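Local coordinates for MIF (Toxoplasma gondii, PDB 4DH4), which belongs to the macrophage migration inhibitory factor family, small alpha/beta proteins that assemble as trimers, at residues A[18-22]-A[83-88]; A[53-59]-A[90-96]. Residue numbers count along the deposited sequence, not the author numbering.

Interaction 1: A[18-22]-A[83-88]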
ATOM      1  N   ALA A  18      -8.492   6.230  18.802  1.00 21.97           N
ATOM      2  CA  ALA A  18      -8.729   5.071  19.674  1.00 21.13           C
ATOM      3  C   ALA A  18      -8.332   3.754  18.998  1.00 20.22           C
ATOM      4  O   ALA A  18      -7.688   2.892  19.613  1.00 20.17           O
ATOM      5  CB  ALA A  18     -10.187   5.024  20.117  1.00 21.46           C
ATOM      6  N   LEU A  19      -8.718   3.614  17.732  1.00 18.92           N
ATOM      7  CA  LEU A  19      -8.318   2.469  16.920  1.00 17.87           C
ATOM      8  C   LEU A  19      -6.799   2.325  16.852  1.00 17.46           C
ATOM      9  O   LEU A  19      -6.255   1.236  17.096  1.00 16.81           O
ATOM     10  CB  LEU A  19      -8.899   2.584  15.504  1.00 17.90           C
ATOM     11  CG  LEU A  19      -8.538   1.468  14.516  1.00 17.50           C
ATOM     12  CD1 LEU A  19      -8.976   0.091  15.040  1.00 16.55           C
ATOM     13  CD2 LEU A  19      -9.141   1.758  13.151  1.00 18.27           C
ATOM     14  N   LEU A  20      -6.121   3.420  16.521  1.00 17.04           N
ATOM     15  CA  LEU A  20      -4.680   3.366  16.295  1.00 17.03           C
ATOM     16  C   LEU A  20      -3.906   3.131  17.587  1.00 17.33           C
ATOM     17  O   LEU A  20      -2.870   2.475  17.575  1.00 16.96           O
ATOM     18  CB  LEU A  20      -4.177   4.602  15.542  1.00 17.16           C
ATOM     19  CG  LEU A  20      -4.717   4.827  14.123  1.00 16.38           C
ATOM     20  CD1 LEU A  20      -4.156   6.114  13.543  1.00 17.41           C
ATOM     21  CD2 LEU A  20      -4.421   3.652  13.177  1.00 15.56           C
ATOM     22  N   LYS A  21      -4.429   3.641  18.700  1.00 17.33           N
ATOM     23  CA  LYS A  21      -3.871   3.327  20.017  1.00 18.29           C
ATOM     24  C   LYS A  21      -3.974   1.841  20.341  1.00 18.04           C
ATOM     25  O   LYS A  21      -3.037   1.262  20.890  1.00 18.40           O
ATOM     26  CB  LYS A  21      -4.554   4.150  21.111  1.00 18.48           C
ATOM     27  CG  LYS A  21      -4.114   5.585  21.121  1.00 20.42           C
ATOM     28  CD  LYS A  21      -4.786   6.349  22.242  1.00 22.99           C
ATOM     29  CE  LYS A  21      -4.676   7.847  22.020  1.00 25.43           C
ATOM     30  NZ  LYS A  21      -3.274   8.314  21.983  1.00 27.32           N
ATOM     31  N   ASP A  22      -5.113   1.233  20.016  1.00 18.22           N
ATOM     32  CA  ASP A  22      -5.297  -0.207  20.188  1.00 18.24           C
ATOM     33  C   ASP A  22      -4.331  -0.962  19.275  1.00 17.82           C
ATOM     34  O   ASP A  22      -3.711  -1.938  19.693  1.00 18.04           O
ATOM     35  CB  ASP A  22      -6.739  -0.620  19.874  1.00 18.27           C
ATOM     36  CG  ASP A  22      -7.704  -0.351  21.027  1.00 20.02           C
ATOM     37  OD1 ASP A  22      -8.924  -0.526  20.823  1.00 22.43           O
ATOM     38  OD2 ASP A  22      -7.254   0.024  22.135  1.00 21.21           O
ATOM     39  N   ALA A  83     -10.370  -4.923  16.961  1.00 18.07           N
ATOM     40  CA  ALA A  83     -10.325  -3.471  17.154  1.00 18.14           C
ATOM     41  C   ALA A  83     -11.091  -2.719  16.064  1.00 18.41           C
ATOM     42  O   ALA A  83     -11.794  -1.745  16.346  1.00 18.11           O
ATOM     43  CB  ALA A  83      -8.880  -2.993  17.223  1.00 18.13           C
ATOM     44  N   CYS A  84     -10.959  -3.176  14.818  1.00 18.31           N
ATOM     45  CA  CYS A  84     -11.705  -2.585  13.703  1.00 18.74           C
ATOM     46  C   CYS A  84     -13.205  -2.814  13.884  1.00 19.24           C
ATOM     47  O   CYS A  84     -14.010  -1.937  13.592  1.00 19.23           O
ATOM     48  CB  CYS A  84     -11.239  -3.165  12.364  1.00 18.35           C
ATOM     49  SG  CYS A  84      -9.580  -2.605  11.855  1.00 17.74           S
ATOM     50  N   GLU A  85     -13.572  -3.995  14.363  1.00 19.86           N
ATOM     51  CA  GLU A  85     -14.982  -4.312  14.604  1.00 21.21           C
ATOM     52  C   GLU A  85     -15.548  -3.393  15.680  1.00 21.43           C
ATOM     53  O   GLU A  85     -16.630  -2.829  15.519  1.00 21.37           O
ATOM     54  CB  GLU A  85     -15.122  -5.765  15.035  1.00 21.39           C
ATOM     55  CG  GLU A  85     -16.555  -6.263  15.115  1.00 24.00           C
ATOM     56  CD  GLU A  85     -16.599  -7.747  15.372  1.00 28.41           C
ATOM     57  OE1 GLU A  85     -16.938  -8.498  14.435  1.00 29.34           O
ATOM     58  OE2 GLU A  85     -16.256  -8.164  16.504  1.00 31.45           O
ATOM     59  N   ARG A  86     -14.784  -3.253  16.760  1.00 22.13           N
ATOM     60  CA  ARG A  86     -15.114  -2.410  17.910  1.00 22.98           C
ATOM     61  C   ARG A  86     -15.215  -0.927  17.540  1.00 22.79           C
ATOM     62  O   ARG A  86     -16.176  -0.253  17.913  1.00 22.89           O
ATOM     63  CB  ARG A  86     -14.045  -2.628  18.987  1.00 23.31           C
ATOM     64  CG  ARG A  86     -14.264  -1.959  20.337  1.00 25.74           C
ATOM     65  CD  ARG A  86     -13.494  -2.720  21.436  1.00 29.86           C
ATOM     66  NE  ARG A  86     -12.031  -2.607  21.320  1.00 33.41           N
ATOM     67  CZ  ARG A  86     -11.201  -3.594  20.963  1.00 34.62           C
ATOM     68  NH1 ARG A  86     -11.661  -4.808  20.668  1.00 35.54           N
ATOM     69  NH2 ARG A  86      -9.894  -3.365  20.897  1.00 34.04           N
ATOM     70  N   HIS A  87     -14.231  -0.421  16.800  1.00 22.23           N
ATOM     71  CA  HIS A  87     -14.166   1.008  16.491  1.00 22.13           C
ATOM     72  C   HIS A  87     -14.850   1.436  15.194  1.00 22.03           C
ATOM     73  O   HIS A  87     -15.285   2.586  15.080  1.00 22.54           O
ATOM     74  CB  HIS A  87     -12.715   1.495  16.512  1.00 21.91           C
ATOM     75  CG  HIS A  87     -12.065   1.368  17.852  1.00 22.70           C
ATOM     76  ND1 HIS A  87     -12.435   2.143  18.930  1.00 23.41           N
ATOM     77  CD2 HIS A  87     -11.092   0.542  18.297  1.00 23.36           C
ATOM     78  CE1 HIS A  87     -11.708   1.808  19.980  1.00 24.05           C
ATOM     79  NE2 HIS A  87     -10.882   0.841  19.622  1.00 24.52           N
ATOM     80  N   LEU A  88     -14.942   0.533  14.223  1.00 21.63           N
ATOM     81  CA  LEU A  88     -15.465   0.892  12.897  1.00 21.42           C
ATOM     82  C   LEU A  88     -16.792   0.219  12.548  1.00 21.15           C
ATOM     83  O   LEU A  88     -17.473   0.645  11.616  1.00 21.02           O
ATOM     84  CB  LEU A  88     -14.432   0.602  11.793  1.00 21.33           C
ATOM     85  CG  LEU A  88     -13.007   1.158  11.931  1.00 21.04           C
ATOM     86  CD1 LEU A  88     -12.122   0.647  10.796  1.00 21.24           C
ATOM     87  CD2 LEU A  88     -12.979   2.679  11.983  1.00 20.96           C
TER
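Two helices that lie side by side on one sheet need apolar contacts beneath and can afford polar ones above, and this pair illustrates the principle. Helix segments 18-22 and 83-88 run nearly antiparallel (164° between their directions), their axes 9.7 Å apart at closest approach. The second segment opens with A83, whose small side chain lets L19 come close: CD1 of L19 lies 3.8 Å from CB of A83, and CB of D22 is 4.2 Å from that same A83 CB. The CA-to-CB bond of C84 points away from helix segment 18-22, but its SG lies 4.2 Å from L19 CD1, and the side chain also touches I5 of strand 2-7. R86 points across to the first helix, and its NH2 forms a salt bridge with D22 OD1 at 3.0 Å. One turn after A83 comes H87, set opposite L19 with CA atoms 6.0 Å apart. The imidazole lays one face against the backbone of A18 and L19, with its CD2 3.6 Å from L19 CA, while its NE2 donates a hydrogen bond to D22 OD1 at 2.7 Å. L88 closes the segment, its CD1 4.0 Å from L19 CD2. L19 is thus a knob in the hole formed by A83, C84, H87 and L88, and with L88 it also rests on Y42 of strand 39-44. The chemistry therefore divides by depth: apolar packing centred on L19 joins the helices next to the sheet, whereas a single carboxylate oxygen, accepting from both R86 and H87, ties them together nearer the solvent.

Interaction 2: A[53-59]-A[90-96]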
ATOM      1  N   SER A  53     -19.594  -8.393  -2.503  1.00 22.36           N
ATOM      2  CA  SER A  53     -20.502  -7.547  -1.736  1.00 22.37           C
ATOM      3  C   SER A  53     -19.867  -6.207  -1.401  1.00 22.53           C
ATOM      4  O   SER A  53     -18.681  -6.142  -1.078  1.00 22.15           O
ATOM      5  CB  SER A  53     -20.941  -8.255  -0.453  1.00 22.68           C
ATOM      6  OG  SER A  53     -21.714  -7.382   0.362  1.00 22.64           O
ATOM      7  N   SER A  54     -20.668  -5.144  -1.474  1.00 22.54           N
ATOM      8  CA  SER A  54     -20.230  -3.805  -1.073  1.00 23.15           C
ATOM      9  C   SER A  54     -20.371  -3.540   0.430  1.00 22.89           C
ATOM     10  O   SER A  54     -20.058  -2.442   0.893  1.00 23.17           O
ATOM     11  CB  SER A  54     -20.986  -2.728  -1.852  1.00 23.26           C
ATOM     12  OG  SER A  54     -20.442  -2.563  -3.150  1.00 25.63           O
ATOM     13  N   ASP A  55     -20.845  -4.530   1.186  1.00 23.17           N
ATOM     14  CA  ASP A  55     -20.926  -4.412   2.648  1.00 23.27           C
ATOM     15  C   ASP A  55     -19.545  -4.046   3.216  1.00 22.90           C
ATOM     16  O   ASP A  55     -18.520  -4.416   2.624  1.00 22.72           O
ATOM     17  CB  ASP A  55     -21.450  -5.709   3.275  1.00 23.84           C
ATOM     18  CG  ASP A  55     -22.916  -5.995   2.918  1.00 25.56           C
ATOM     19  OD1 ASP A  55     -23.626  -5.074   2.469  1.00 27.73           O
ATOM     20  OD2 ASP A  55     -23.353  -7.151   3.088  1.00 28.18           O
ATOM     21  N   PRO A  56     -19.511  -3.288   4.334  1.00 22.32           N
ATOM     22  CA  PRO A  56     -18.232  -2.842   4.890  1.00 21.62           C
ATOM     23  C   PRO A  56     -17.237  -3.982   5.085  1.00 20.73           C
ATOM     24  O   PRO A  56     -17.600  -5.087   5.513  1.00 20.46           O
ATOM     25  CB  PRO A  56     -18.630  -2.219   6.228  1.00 21.97           C
ATOM     26  CG  PRO A  56     -20.017  -1.714   5.983  1.00 22.28           C
ATOM     27  CD  PRO A  56     -20.649  -2.780   5.128  1.00 22.38           C
ATOM     28  N   CYS A  57     -15.994  -3.690   4.727  1.00 19.88           N
ATOM     29  CA  CYS A  57     -14.882  -4.622   4.807  1.00 18.54           C
ATOM     30  C   CYS A  57     -13.633  -3.777   5.021  1.00 17.47           C
ATOM     31  O   CYS A  57     -13.692  -2.547   4.959  1.00 17.24           O
ATOM     32  CB  CYS A  57     -14.778  -5.449   3.516  1.00 18.97           C
ATOM     33  SG  CYS A  57     -14.346  -4.517   2.018  1.00 20.68           S
ATOM     34  N   ALA A  58     -12.507  -4.426   5.291  1.00 15.90           N
ATOM     35  CA  ALA A  58     -11.255  -3.709   5.469  1.00 15.17           C
ATOM     36  C   ALA A  58     -10.089  -4.602   5.106  1.00 14.47           C
ATOM     37  O   ALA A  58     -10.206  -5.832   5.101  1.00 13.50           O
ATOM     38  CB  ALA A  58     -11.114  -3.216   6.909  1.00 14.88           C
ATOM     39  N   PHE A  59      -8.966  -3.980   4.780  1.00 14.34           N
ATOM     40  CA  PHE A  59      -7.731  -4.734   4.747  1.00 14.73           C
ATOM     41  C   PHE A  59      -6.625  -3.983   5.447  1.00 13.91           C
ATOM     42  O   PHE A  59      -6.562  -2.743   5.420  1.00 14.27           O
ATOM     43  CB  PHE A  59      -7.358  -5.197   3.341  1.00 16.33           C
ATOM     44  CG  PHE A  59      -6.671  -4.168   2.533  1.00 17.91           C
ATOM     45  CD1 PHE A  59      -7.393  -3.173   1.901  1.00 20.16           C
ATOM     46  CD2 PHE A  59      -5.292  -4.185   2.405  1.00 20.04           C
ATOM     47  CE1 PHE A  59      -6.738  -2.209   1.158  1.00 22.18           C
ATOM     48  CE2 PHE A  59      -4.634  -3.233   1.662  1.00 21.22           C
ATOM     49  CZ  PHE A  59      -5.357  -2.243   1.028  1.00 21.60           C
ATOM     50  N   VAL A  90     -16.988  -2.836  11.430  1.00 21.01           N
ATOM     51  CA  VAL A  90     -16.718  -3.790  10.353  1.00 20.73           C
ATOM     52  C   VAL A  90     -16.600  -5.195  10.935  1.00 20.61           C
ATOM     53  O   VAL A  90     -15.787  -5.413  11.829  1.00 20.36           O
ATOM     54  CB  VAL A  90     -15.403  -3.434   9.584  1.00 20.61           C
ATOM     55  CG1 VAL A  90     -15.123  -4.454   8.477  1.00 20.38           C
ATOM     56  CG2 VAL A  90     -15.466  -2.019   9.014  1.00 20.62           C
ATOM     57  N   PRO A  91     -17.401  -6.157  10.423  1.00 20.85           N
ATOM     58  CA  PRO A  91     -17.354  -7.532  10.922  1.00 21.05           C
ATOM     59  C   PRO A  91     -15.948  -8.081  10.751  1.00 21.17           C
ATOM     60  O   PRO A  91     -15.350  -7.897   9.690  1.00 20.93           O
ATOM     61  CB  PRO A  91     -18.319  -8.284   9.998  1.00 21.29           C
ATOM     62  CG  PRO A  91     -19.197  -7.241   9.417  1.00 21.32           C
ATOM     63  CD  PRO A  91     -18.384  -5.996   9.334  1.00 21.09           C
ATOM     64  N   LYS A  92     -15.420  -8.741  11.775  1.00 21.57           N
ATOM     65  CA  LYS A  92     -14.037  -9.203  11.698  1.00 22.11           C
ATOM     66  C   LYS A  92     -13.796 -10.192  10.563  1.00 21.39           C
ATOM     67  O   LYS A  92     -12.720 -10.192   9.965  1.00 21.09           O
ATOM     68  CB  LYS A  92     -13.481  -9.691  13.046  1.00 22.40           C
ATOM     69  CG  LYS A  92     -14.208 -10.816  13.737  1.00 23.85           C
ATOM     70  CD  LYS A  92     -13.463 -11.165  15.027  1.00 24.18           C
ATOM     71  CE  LYS A  92     -14.335 -11.902  16.012  1.00 27.78           C
ATOM     72  NZ  LYS A  92     -13.587 -12.130  17.282  1.00 30.00           N
ATOM     73  N   ASN A  93     -14.816 -10.988  10.229  1.00 20.79           N
ATOM     74  CA  ASN A  93     -14.725 -11.920   9.097  1.00 20.32           C
ATOM     75  C   ASN A  93     -14.724 -11.265   7.709  1.00 19.21           C
ATOM     76  O   ASN A  93     -14.607 -11.958   6.693  1.00 18.91           O
ATOM     77  CB  ASN A  93     -15.781 -13.047   9.192  1.00 21.28           C
ATOM     78  CG  ASN A  93     -17.209 -12.581   8.890  1.00 23.38           C
ATOM     79  OD1 ASN A  93     -17.467 -11.417   8.551  1.00 25.88           O
ATOM     80  ND2 ASN A  93     -18.153 -13.510   9.021  1.00 27.08           N
ATOM     81  N   ARG A  94     -14.847  -9.938   7.673  1.00 17.74           N
ATOM     82  CA  ARG A  94     -14.695  -9.176   6.430  1.00 16.54           C
ATOM     83  C   ARG A  94     -13.429  -8.316   6.445  1.00 15.90           C
ATOM     84  O   ARG A  94     -13.322  -7.337   5.720  1.00 15.00           O
ATOM     85  CB  ARG A  94     -15.949  -8.347   6.131  1.00 17.04           C
ATOM     86  CG  ARG A  94     -17.105  -9.234   5.670  1.00 16.71           C
ATOM     87  CD  ARG A  94     -18.364  -8.474   5.317  1.00 17.74           C
ATOM     88  NE  ARG A  94     -18.247  -7.601   4.148  1.00 17.63           N
ATOM     89  CZ  ARG A  94     -18.200  -8.009   2.878  1.00 17.30           C
ATOM     90  NH1 ARG A  94     -18.216  -9.303   2.565  1.00 18.01           N
ATOM     91  NH2 ARG A  94     -18.131  -7.108   1.911  1.00 19.35           N
ATOM     92  N   ILE A  95     -12.464  -8.723   7.267  1.00 14.92           N
ATOM     93  CA  ILE A  95     -11.184  -8.030   7.358  1.00 14.67           C
ATOM     94  C   ILE A  95     -10.056  -8.967   6.972  1.00 14.28           C
ATOM     95  O   ILE A  95      -9.906 -10.049   7.566  1.00 14.24           O
ATOM     96  CB  ILE A  95     -10.942  -7.474   8.784  1.00 14.48           C
ATOM     97  CG1 ILE A  95     -12.050  -6.489   9.148  1.00 14.98           C
ATOM     98  CG2 ILE A  95      -9.546  -6.812   8.896  1.00 14.62           C
ATOM     99  CD1 ILE A  95     -12.080  -6.117  10.612  1.00 17.11           C
ATOM    100  N   TYR A  96      -9.294  -8.563   5.952  1.00 14.01           N
ATOM    101  CA  TYR A  96      -8.069  -9.266   5.571  1.00 13.58           C
ATOM    102  C   TYR A  96      -6.879  -8.558   6.187  1.00 13.31           C
ATOM    103  O   TYR A  96      -6.745  -7.339   6.062  1.00 13.97           O
ATOM    104  CB  TYR A  96      -7.868  -9.281   4.055  1.00 13.29           C
ATOM    105  CG  TYR A  96      -8.484 -10.441   3.285  1.00 13.10           C
ATOM    106  CD1 TYR A  96      -8.920 -11.610   3.933  1.00 13.70           C
ATOM    107  CD2 TYR A  96      -8.583 -10.380   1.888  1.00 13.21           C
ATOM    108  CE1 TYR A  96      -9.476 -12.672   3.201  1.00 13.28           C
ATOM    109  CE2 TYR A  96      -9.125 -11.434   1.152  1.00 12.99           C
ATOM    110  CZ  TYR A  96      -9.565 -12.576   1.816  1.00 12.74           C
ATOM    111  OH  TYR A  96     -10.102 -13.625   1.089  1.00 13.25           O
TER
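R94 shows how one arginine can organise a loop by reading its backbone carbonyls. Its NH2 donates to D55 O at 2.8 Å and its NE to P56 O at 2.9 Å, with a weak third bond from NH2 to S53 O at 3.2 Å; NH1 is engaged by F50 O. The loop is braced from within by an ST turn, in which D55 N donates to S53 OG at 3.1 Å. Beyond the guanidinium, main-chain pairing takes over: A58 N binds R94 O at 3.1 Å, and Y96 N binds A58 O at 3.0 Å. CA-H...O contacts accompany them, from I95 CA to A58 O (3.3 Å) and from F59 CA to Y96 O (3.1 Å). Packing completes the contact. A58 CB meets I95 CG1 at 4.1 Å on the sheet face that helix 70-88 covers, V90 CG2 approaches P56 CB at 4.2 Å, and on the other face F59 CB lies 4.2 Å from Y96 CB. The hydroxyl of Y96 bonds to Y37 O of the third subunit, whose strand extends the sheet. Here two parallel strands begin side by side, as expected of the beta-alpha-beta unit that forms half of the MIF fold.

Helix 70-88 is shared by the two contacts: it connects strands 58-65 and 95-102 of interaction 2, and its last turns supply one side of interaction 1. The centres lie 14 Å apart, yet the sites touch. C84 CB packs 3.5 Å from I95 CD1, and E85, facing away from helix 13-31, places OE1 3.1 Å from K92 N, a probable hydrogen bond just past the helix end. Interaction 1 thus sets helix against helix above the sheet, while interaction 2 pairs strands within it. A sulfate ion, probably from the crystallisation liquor, sits about 6 Å from the side chain of F59 in interaction 2.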